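Local coordinates for protein TsrD (Streptomyces laurentii, PDB 5X7L) that belongs to the SnoaL-like polyketide cyclase family of the NTF2 clan, small proteins in which helices pack on a curved antiparallel sheet, at residues 11-16 and 108-113. Numbering follows the deposited sequence.
With IPA (isopropyl alcohol), chain G.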
loop_
_atom_site.group_PDB
_atom_site.type_symbol
_atom_site.label_atom_id
_atom_site.label_comp_id
_atom_site.label_asym_id
_atom_site.label_seq_id
_atom_site.Cartn_x
_atom_site.Cartn_y
_atom_site.Cartn_z
ATOM N N GLN B 11 -20.968 -0.221 -0.645
ATOM C CA GLN B 11 -21.722 0.400 0.442
ATOM C C GLN B 11 -20.919 0.424 1.742
ATOM O O GLN B 11 -20.952 1.419 2.465
ATOM C CB GLN B 11 -23.061 -0.309 0.663
ATOM C CG GLN B 11 -23.928 0.336 1.738
ATOM C CD GLN B 11 -24.323 1.767 1.405
ATOM O OE1 GLN B 11 -23.690 2.721 1.861
ATOM N NE2 GLN B 11 -25.374 1.921 0.606
ATOM N N LEU B 12 -20.203 -0.662 2.040
ATOM C CA LEU B 12 -19.306 -0.678 3.200
ATOM C C LEU B 12 -18.302 0.462 3.100
ATOM O O LEU B 12 -18.063 1.178 4.073
ATOM C CB LEU B 12 -18.550 -2.006 3.326
ATOM C CG LEU B 12 -19.339 -3.292 3.576
ATOM C CD1 LEU B 12 -18.377 -4.466 3.689
ATOM C CD2 LEU B 12 -20.203 -3.191 4.822
HETATM N N MSE B 13 -17.718 0.629 1.919
HETATM C CA MSE B 13 -16.718 1.675 1.720
HETATM C C MSE B 13 -17.305 3.059 1.879
HETATM O O MSE B 13 -16.638 3.948 2.398
HETATM C CB MSE B 13 -16.061 1.560 0.347
HETATM C CG MSE B 13 -15.106 0.379 0.235
HETATM SE SE MSE B 13 -13.701 0.377 1.602
HETATM C CE MSE B 13 -13.085 2.227 1.434
ATOM N N GLU B 14 -18.549 3.263 1.447
ATOM C CA GLU B 14 -19.188 4.570 1.624
ATOM C C GLU B 14 -19.289 4.919 3.109
ATOM O O GLU B 14 -19.019 6.051 3.512
ATOM C CB GLU B 14 -20.572 4.605 0.969
ATOM C CG GLU B 14 -20.525 4.608 -0.550
ATOM N N HIS B 15 -19.657 3.938 3.926
ATOM C CA HIS B 15 -19.704 4.150 5.368
ATOM C C HIS B 15 -18.320 4.398 5.953
ATOM O O HIS B 15 -18.157 5.259 6.815
ATOM C CB HIS B 15 -20.360 2.965 6.071
ATOM C CG HIS B 15 -21.849 2.949 5.952
ATOM N ND1 HIS B 15 -22.652 3.881 6.572
ATOM C CD2 HIS B 15 -22.685 2.115 5.290
ATOM C CE1 HIS B 15 -23.918 3.622 6.301
ATOM N NE2 HIS B 15 -23.966 2.555 5.524
ATOM N N PHE B 16 -17.328 3.643 5.490
ATOM C CA PHE B 16 -15.961 3.808 5.979
ATOM C C PHE B 16 -15.476 5.235 5.723
ATOM O O PHE B 16 -14.974 5.907 6.624
ATOM C CB PHE B 16 -15.030 2.791 5.314
ATOM C CG PHE B 16 -13.617 2.833 5.822
ATOM C CD1 PHE B 16 -13.266 2.168 6.988
ATOM C CD2 PHE B 16 -12.637 3.531 5.133
ATOM C CE1 PHE B 16 -11.963 2.200 7.457
ATOM C CE2 PHE B 16 -11.335 3.568 5.597
ATOM C CZ PHE B 16 -10.996 2.902 6.761
ATOM N N ASP B 108 -5.479 0.090 1.683
ATOM C CA ASP B 108 -5.961 -0.832 2.712
ATOM C C ASP B 108 -6.519 -2.084 2.059
ATOM O O ASP B 108 -7.304 -1.993 1.113
ATOM C CB ASP B 108 -7.088 -0.209 3.543
ATOM C CG ASP B 108 -6.619 0.901 4.462
ATOM O OD1 ASP B 108 -5.408 1.186 4.537
ATOM O OD2 ASP B 108 -7.492 1.497 5.123
ATOM N N ILE B 109 -6.128 -3.242 2.581
ATOM C CA ILE B 109 -6.748 -4.507 2.215
ATOM C C ILE B 109 -7.566 -4.970 3.408
ATOM O O ILE B 109 -7.020 -5.168 4.489
ATOM C CB ILE B 109 -5.705 -5.577 1.847
ATOM C CG1 ILE B 109 -4.836 -5.087 0.685
ATOM C CG2 ILE B 109 -6.397 -6.892 1.505
ATOM C CD1 ILE B 109 -3.692 -6.010 0.335
ATOM N N PHE B 110 -8.872 -5.132 3.209
ATOM C CA PHE B 110 -9.775 -5.579 4.264
ATOM C C PHE B 110 -10.188 -7.028 4.063
ATOM O O PHE B 110 -10.470 -7.454 2.941
ATOM C CB PHE B 110 -11.047 -4.736 4.289
ATOM C CG PHE B 110 -10.831 -3.293 4.631
ATOM C CD1 PHE B 110 -10.608 -2.901 5.943
ATOM C CD2 PHE B 110 -10.888 -2.320 3.644
ATOM C CE1 PHE B 110 -10.429 -1.565 6.263
ATOM C CE2 PHE B 110 -10.706 -0.981 3.960
ATOM C CZ PHE B 110 -10.480 -0.605 5.271
ATOM N N LEU B 111 -10.236 -7.766 5.167
ATOM C CA LEU B 111 -10.841 -9.092 5.218
ATOM C C LEU B 111 -12.298 -8.954 5.649
ATOM O O LEU B 111 -12.591 -8.313 6.658
ATOM C CB LEU B 111 -10.084 -9.980 6.207
ATOM C CG LEU B 111 -10.614 -11.398 6.446
ATOM C CD1 LEU B 111 -10.482 -12.248 5.191
ATOM C CD2 LEU B 111 -9.882 -12.040 7.619
ATOM N N ILE B 112 -13.202 -9.560 4.886
ATOM C CA ILE B 112 -14.633 -9.512 5.174
ATOM C C ILE B 112 -15.070 -10.769 5.927
ATOM O O ILE B 112 -14.867 -11.885 5.450
ATOM C CB ILE B 112 -15.453 -9.368 3.873
ATOM C CG1 ILE B 112 -15.035 -8.100 3.119
ATOM C CG2 ILE B 112 -16.949 -9.346 4.172
ATOM C CD1 ILE B 112 -15.450 -8.083 1.663
ATOM N N GLU B 113 -15.659 -10.568 7.106
ATOM C CA GLU B 113 -16.248 -11.642 7.906
ATOM C C GLU B 113 -17.617 -11.196 8.372
ATOM O O GLU B 113 -17.776 -10.065 8.830
ATOM C CB GLU B 113 -15.393 -11.966 9.130
ATOM C CG GLU B 113 -14.062 -12.612 8.812
ATOM C CD GLU B 113 -13.200 -12.842 10.042
ATOM O OE1 GLU B 113 -13.588 -12.417 11.153
ATOM O OE2 GLU B 113 -12.118 -13.443 9.892
HETATM C C1 IPA G . -7.977 0.818 8.262
HETATM C C2 IPA G . -7.231 2.128 8.478
HETATM C C3 IPA G . -5.801 1.864 8.931
HETATM O O2 IPA G . -7.203 2.866 7.261
#
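Phe110 drives the edge of its ring into a face of Phe16, and this T-shaped pair forms the tightest part of the contact between helix 6-22 and strand 101-113. The evidence is consistent: the ring centroids lie 5.3 Å apart, the planes meet at 69°, and Phe110 CZ comes within 3.8 Å of Phe16 CZ, over the rim of the Phe16 ring and not its centre. Phe16 has CG anti to the backbone N (chi1 -176°), a setting that carries the ring from the helix toward the strand. Beside the pair, selenomethionine Met13 bends at both chi2 and chi3, and its SE reaches 4.0 Å from Phe110 CE2. Because SE sits 57° off the ring normal, this Met-aromatic contact is oblique. All this packing is done by side chains, since the segment axes stay 12.5 Å apart. Phe117 of strand 116-124 stacks on Phe110, and Tyr20, further along the same helix, meets Phe16.

Packing is looser toward the end of the strand, where Leu12 CD1 stays 5.0 Å from CG1 of the partly exposed Ile112, and Leu4 touches both residues. At the other end the contact turns polar. Asp108 OD2 accepts a hydrogen bond of 2.6 Å from O2 of isopropyl alcohol, probably a crystallisation solvent molecule, and that same O2 lies in the plane of Phe16 at its edge, 3.8 Å from CZ. A second isopropyl alcohol close to Phe16 suggests a pocket between helix and sheet, as is usual in NTF2-like folds. The direct contact is thus mainly aromatic and apolar, with Asp108 OD2 also lying 4.1 Å from Phe16 CZ, and the buried carboxylate presents an acceptor to a small hydroxyl-bearing guest beside an aromatic wall.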